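Putative protein (Aquifex aeolicus, PDB 1T6T) is of unknown function but carries a Toprim domain resembling that of RNase M5-like proteins, so it probably acts on nucleic acid. Local coordinates at residues L68-N79 and R98-I109. Sequence-based numbering, arbitrary orientation.
Sequences LFDLDTHGERIN and RNFLKKWNIIHI
Arg98 lays its guanidinium between Leu71 and Asn79: Leu71 CD2 sits over the centre of one face, 3.6 Å from Arg98 CZ, and the Asn79 amide stacks on the opposite face, the two planes 15° apart. The arginine chain runs extended from helix 96-101, with CG anti to the backbone N (chi1 -179°), and brings every guanidinium nitrogen to an acceptor near its own plane. Arg98 NE donates to Phe69 O (2.8 Å), approaching from above the carbonyl plane, and NH2 to Asp70 O. Arg98 NH1 and NH2 both grip Glu76 OE1 end-on, from the same face of the carboxylate, NH2 at 2.8 Å. These bonds should fix the rotation of the guanidinium; Glu76 OE2 turns to Gln80 and to a water shared with Lys102, while Asn79 ND2 goes to Glu95. The loop after strand 64-67 of the parallel Toprim sheet carries the Asp-x-Asp sequence characteristic of this domain, Asp70 and Asp72, the latter N-capping helix 73-88 through OD1 to Gly75 N. Asp70 divides its carboxylate: OD1 accepts from Ile109 N (3.0 Å) and OD2 from His108 ND1 (3.0 Å), nearly straight at 178°, the ring standing almost perpendicular to the carboxylate. Leu71 N donates to Ile107 O (2.7 Å), while Leu71 CD1 packs against Leu101 CB (4.1 Å). Deeper in, Leu68 CD2 meets Ile109 CD1, and Leu68 also touches Trp11 and Leu15 of helix 8-18.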
loop_
_atom_site.group_PDB
_atom_site.type_symbol
_atom_site.label_atom_id
_atom_site.label_comp_id
_atom_site.label_asym_id
_atom_site.label_seq_id
_atom_site.Cartn_x
_atom_site.Cartn_y
_atom_site.Cartn_z
ATOM N N LEU B 68 -11.315 -1.016 6.590
ATOM C CA LEU B 68 -11.346 0.438 6.466
ATOM C C LEU B 68 -10.270 0.975 5.544
ATOM O O LEU B 68 -9.441 1.777 5.957
ATOM C CB LEU B 68 -11.185 1.116 7.826
ATOM C CG LEU B 68 -12.424 1.560 8.601
ATOM C CD1 LEU B 68 -11.979 2.523 9.697
ATOM C CD2 LEU B 68 -13.424 2.247 7.671
ATOM N N PHE B 69 -10.282 0.532 4.295
ATOM C CA PHE B 69 -9.307 1.012 3.329
ATOM C C PHE B 69 -9.870 2.251 2.648
ATOM O O PHE B 69 -11.085 2.460 2.630
ATOM C CB PHE B 69 -9.008 -0.090 2.320
ATOM C CG PHE B 69 -8.375 -1.290 2.941
ATOM C CD1 PHE B 69 -7.061 -1.235 3.398
ATOM C CD2 PHE B 69 -9.105 -2.457 3.133
ATOM C CE1 PHE B 69 -6.487 -2.325 4.043
ATOM C CE2 PHE B 69 -8.538 -3.553 3.777
ATOM C CZ PHE B 69 -7.228 -3.488 4.233
ATOM N N ASP B 70 -8.987 3.085 2.107
ATOM C CA ASP B 70 -9.422 4.307 1.448
ATOM C C ASP B 70 -10.412 4.022 0.329
ATOM O O ASP B 70 -10.474 2.911 -0.190
ATOM C CB ASP B 70 -8.219 5.082 0.910
ATOM C CG ASP B 70 -7.261 5.501 2.014
ATOM O OD1 ASP B 70 -7.698 5.588 3.181
ATOM O OD2 ASP B 70 -6.078 5.754 1.715
ATOM N N LEU B 71 -11.189 5.038 -0.028
ATOM C CA LEU B 71 -12.207 4.902 -1.055
ATOM C C LEU B 71 -11.730 5.209 -2.468
ATOM O O LEU B 71 -12.541 5.441 -3.356
ATOM C CB LEU B 71 -13.412 5.784 -0.712
ATOM C CG LEU B 71 -14.171 5.387 0.560
ATOM C CD1 LEU B 71 -15.294 6.370 0.823
ATOM C CD2 LEU B 71 -14.728 3.982 0.404
ATOM N N ASP B 72 -10.419 5.209 -2.675
ATOM C CA ASP B 72 -9.878 5.465 -4.003
ATOM C C ASP B 72 -9.611 4.117 -4.676
ATOM O O ASP B 72 -9.841 3.066 -4.078
ATOM C CB ASP B 72 -8.598 6.307 -3.904
ATOM C CG ASP B 72 -7.480 5.603 -3.167
ATOM O OD1 ASP B 72 -7.757 4.675 -2.382
ATOM O OD2 ASP B 72 -6.309 5.994 -3.366
ATOM N N THR B 73 -9.145 4.142 -5.920
ATOM C CA THR B 73 -8.881 2.905 -6.649
ATOM C C THR B 73 -7.935 1.972 -5.903
ATOM O O THR B 73 -8.179 0.768 -5.815
ATOM C CB THR B 73 -8.283 3.193 -8.036
ATOM O OG1 THR B 73 -9.185 4.021 -8.775
ATOM C CG2 THR B 73 -8.057 1.894 -8.801
ATOM N N HIS B 74 -6.854 2.533 -5.379
ATOM C CA HIS B 74 -5.861 1.762 -4.644
ATOM C C HIS B 74 -6.494 1.073 -3.433
ATOM O O HIS B 74 -6.245 -0.105 -3.178
ATOM C CB HIS B 74 -4.723 2.693 -4.209
ATOM C CG HIS B 74 -3.632 2.011 -3.442
ATOM N ND1 HIS B 74 -3.675 1.840 -2.076
ATOM C CD2 HIS B 74 -2.464 1.463 -3.854
ATOM C CE1 HIS B 74 -2.579 1.219 -1.677
ATOM N NE2 HIS B 74 -1.828 0.978 -2.737
ATOM N N GLY B 75 -7.319 1.811 -2.700
ATOM C CA GLY B 75 -7.967 1.248 -1.529
ATOM C C GLY B 75 -9.016 0.198 -1.857
ATOM O O GLY B 75 -9.172 -0.781 -1.126
ATOM N N GLU B 76 -9.743 0.396 -2.951
ATOM C CA GLU B 76 -10.780 -0.544 -3.355
ATOM C C GLU B 76 -10.185 -1.893 -3.760
ATOM O O GLU B 76 -10.769 -2.940 -3.486
ATOM C CB GLU B 76 -11.600 0.048 -4.504
ATOM C CG GLU B 76 -12.848 -0.748 -4.874
ATOM C CD GLU B 76 -13.805 -0.942 -3.705
ATOM O OE1 GLU B 76 -14.046 0.026 -2.954
ATOM O OE2 GLU B 76 -14.329 -2.065 -3.547
ATOM N N ARG B 77 -9.028 -1.873 -4.419
ATOM C CA ARG B 77 -8.375 -3.115 -4.821
ATOM C C ARG B 77 -7.936 -3.891 -3.582
ATOM O O ARG B 77 -8.126 -5.106 -3.495
ATOM C CB ARG B 77 -7.159 -2.819 -5.700
ATOM C CG ARG B 77 -7.515 -2.241 -7.054
ATOM C CD ARG B 77 -6.275 -1.769 -7.788
ATOM N NE ARG B 77 -6.591 -1.327 -9.143
ATOM C CZ ARG B 77 -5.749 -0.661 -9.924
ATOM N NH1 ARG B 77 -4.536 -0.357 -9.485
ATOM N NH2 ARG B 77 -6.118 -0.304 -11.149
ATOM N N ILE B 78 -7.350 -3.187 -2.620
ATOM C CA ILE B 78 -6.904 -3.835 -1.393
ATOM C C ILE B 78 -8.114 -4.341 -0.610
ATOM O O ILE B 78 -8.094 -5.438 -0.053
ATOM C CB ILE B 78 -6.093 -2.867 -0.505
ATOM C CG1 ILE B 78 -4.834 -2.424 -1.249
ATOM C CG2 ILE B 78 -5.709 -3.552 0.803
ATOM C CD1 ILE B 78 -3.965 -1.465 -0.463
ATOM N N ASN B 79 -9.172 -3.537 -0.576
ATOM C CA ASN B 79 -10.381 -3.928 0.133
ATOM C C ASN B 79 -10.902 -5.254 -0.413
ATOM O O ASN B 79 -11.204 -6.169 0.346
ATOM C CB ASN B 79 -11.470 -2.868 -0.022
ATOM C CG ASN B 79 -12.671 -3.140 0.863
ATOM O OD1 ASN B 79 -12.616 -2.945 2.075
ATOM N ND2 ASN B 79 -13.759 -3.608 0.261
ATOM N N ARG B 98 -17.040 1.267 6.254
ATOM C CA ARG B 98 -16.432 1.824 5.058
ATOM C C ARG B 98 -17.521 2.277 4.086
ATOM O O ARG B 98 -17.435 3.360 3.511
ATOM C CB ARG B 98 -15.534 0.780 4.387
ATOM C CG ARG B 98 -14.823 1.289 3.139
ATOM C CD ARG B 98 -13.760 0.301 2.678
ATOM N NE ARG B 98 -13.009 0.784 1.519
ATOM C CZ ARG B 98 -13.377 0.607 0.255
ATOM N NH1 ARG B 98 -14.494 -0.049 -0.026
ATOM N NH2 ARG B 98 -12.623 1.076 -0.730
ATOM N N ASN B 99 -18.544 1.450 3.906
ATOM C CA ASN B 99 -19.620 1.803 2.986
ATOM C C ASN B 99 -20.370 3.052 3.416
ATOM O O ASN B 99 -20.869 3.799 2.575
ATOM C CB ASN B 99 -20.607 0.644 2.823
ATOM C CG ASN B 99 -20.024 -0.505 2.030
ATOM O OD1 ASN B 99 -19.072 -0.328 1.263
ATOM N ND2 ASN B 99 -20.600 -1.689 2.196
ATOM N N PHE B 100 -20.452 3.283 4.721
ATOM C CA PHE B 100 -21.149 4.459 5.222
ATOM C C PHE B 100 -20.437 5.744 4.791
ATOM O O PHE B 100 -21.082 6.745 4.476
ATOM C CB PHE B 100 -21.247 4.413 6.747
ATOM C CG PHE B 100 -22.449 5.129 7.290
ATOM C CD1 PHE B 100 -23.699 4.517 7.280
ATOM C CD2 PHE B 100 -22.342 6.429 7.775
ATOM C CE1 PHE B 100 -24.830 5.192 7.746
ATOM C CE2 PHE B 100 -23.466 7.112 8.242
ATOM C CZ PHE B 100 -24.712 6.491 8.226
ATOM N N LEU B 101 -19.108 5.709 4.765
ATOM C CA LEU B 101 -18.323 6.876 4.377
ATOM C C LEU B 101 -18.535 7.280 2.921
ATOM O O LEU B 101 -18.257 8.419 2.540
ATOM C CB LEU B 101 -16.828 6.618 4.615
ATOM C CG LEU B 101 -16.366 6.376 6.056
ATOM C CD1 LEU B 101 -14.860 6.129 6.076
ATOM C CD2 LEU B 101 -16.721 7.574 6.921
ATOM N N LYS B 102 -19.023 6.351 2.107
ATOM C CA LYS B 102 -19.248 6.630 0.695
ATOM C C LYS B 102 -20.268 7.742 0.462
ATOM O O LYS B 102 -20.314 8.328 -0.620
ATOM C CB LYS B 102 -19.692 5.356 -0.025
ATOM C CG LYS B 102 -18.624 4.274 -0.058
ATOM C CD LYS B 102 -19.139 3.001 -0.710
ATOM C CE LYS B 102 -18.038 1.961 -0.820
ATOM N NZ LYS B 102 -18.540 0.696 -1.421
ATOM N N LYS B 103 -21.074 8.041 1.478
ATOM C CA LYS B 103 -22.087 9.083 1.356
ATOM C C LYS B 103 -21.552 10.458 1.738
ATOM O O LYS B 103 -22.210 11.471 1.500
ATOM C CB LYS B 103 -23.304 8.750 2.224
ATOM C CG LYS B 103 -23.053 8.850 3.724
ATOM C CD LYS B 103 -24.288 8.455 4.528
ATOM C CE LYS B 103 -24.631 6.983 4.338
ATOM N NZ LYS B 103 -25.896 6.609 5.032
ATOM N N TRP B 104 -20.361 10.501 2.328
ATOM C CA TRP B 104 -19.774 11.772 2.734
ATOM C C TRP B 104 -18.554 12.136 1.902
ATOM O O TRP B 104 -18.048 11.323 1.131
ATOM C CB TRP B 104 -19.398 11.745 4.219
ATOM C CG TRP B 104 -20.576 11.528 5.126
ATOM C CD1 TRP B 104 -21.853 11.978 4.934
ATOM C CD2 TRP B 104 -20.581 10.829 6.375
ATOM N NE1 TRP B 104 -22.652 11.600 5.986
ATOM C CE2 TRP B 104 -21.898 10.895 6.886
ATOM C CE3 TRP B 104 -19.601 10.154 7.116
ATOM C CZ2 TRP B 104 -22.260 10.310 8.106
ATOM C CZ3 TRP B 104 -19.961 9.573 8.329
ATOM C CH2 TRP B 104 -21.281 9.656 8.811
ATOM N N ASN B 105 -18.086 13.366 2.059
ATOM C CA ASN B 105 -16.936 13.818 1.300
ATOM C C ASN B 105 -15.625 13.408 1.954
ATOM O O ASN B 105 -14.977 14.195 2.646
ATOM C CB ASN B 105 -16.974 15.330 1.116
ATOM C CG ASN B 105 -15.906 15.815 0.167
ATOM O OD1 ASN B 105 -15.181 15.012 -0.425
ATOM N ND2 ASN B 105 -15.801 17.129 0.008
ATOM N N ILE B 106 -15.242 12.161 1.725
ATOM C CA ILE B 106 -14.008 11.629 2.276
ATOM C C ILE B 106 -13.502 10.529 1.354
ATOM O O ILE B 106 -14.289 9.810 0.739
ATOM C CB ILE B 106 -14.236 11.046 3.691
ATOM C CG1 ILE B 106 -12.912 10.541 4.270
ATOM C CG2 ILE B 106 -15.258 9.921 3.633
ATOM C CD1 ILE B 106 -12.994 10.138 5.733
ATOM N N ILE B 107 -12.187 10.424 1.233
ATOM C CA ILE B 107 -11.596 9.385 0.404
ATOM C C ILE B 107 -10.588 8.603 1.232
ATOM O O ILE B 107 -10.590 7.374 1.228
ATOM C CB ILE B 107 -10.879 9.973 -0.822
ATOM C CG1 ILE B 107 -11.908 10.548 -1.801
ATOM C CG2 ILE B 107 -10.038 8.897 -1.502
ATOM C CD1 ILE B 107 -12.890 9.524 -2.348
ATOM N N HIS B 108 -9.739 9.336 1.949
ATOM C CA HIS B 108 -8.698 8.740 2.781
ATOM C C HIS B 108 -9.088 8.773 4.251
ATOM O O HIS B 108 -9.468 9.819 4.775
ATOM C CB HIS B 108 -7.389 9.502 2.575
ATOM C CG HIS B 108 -6.948 9.564 1.148
ATOM N ND1 HIS B 108 -6.445 8.472 0.476
ATOM C CD2 HIS B 108 -6.963 10.581 0.253
ATOM C CE1 HIS B 108 -6.168 8.811 -0.770
ATOM N NE2 HIS B 108 -6.473 10.087 -0.931
ATOM N N ILE B 109 -8.991 7.624 4.915
ATOM C CA ILE B 109 -9.336 7.527 6.326
ATOM C C ILE B 109 -8.531 8.549 7.121
ATOM O O ILE B 109 -8.988 9.071 8.134
ATOM C CB ILE B 109 -9.041 6.110 6.874
ATOM C CG1 ILE B 109 -9.684 5.053 5.965
ATOM C CG2 ILE B 109 -9.560 5.985 8.298
ATOM C CD1 ILE B 109 -11.178 5.228 5.745
HETATM O O HOH W 1 -16.628 -1.468 -2.066
#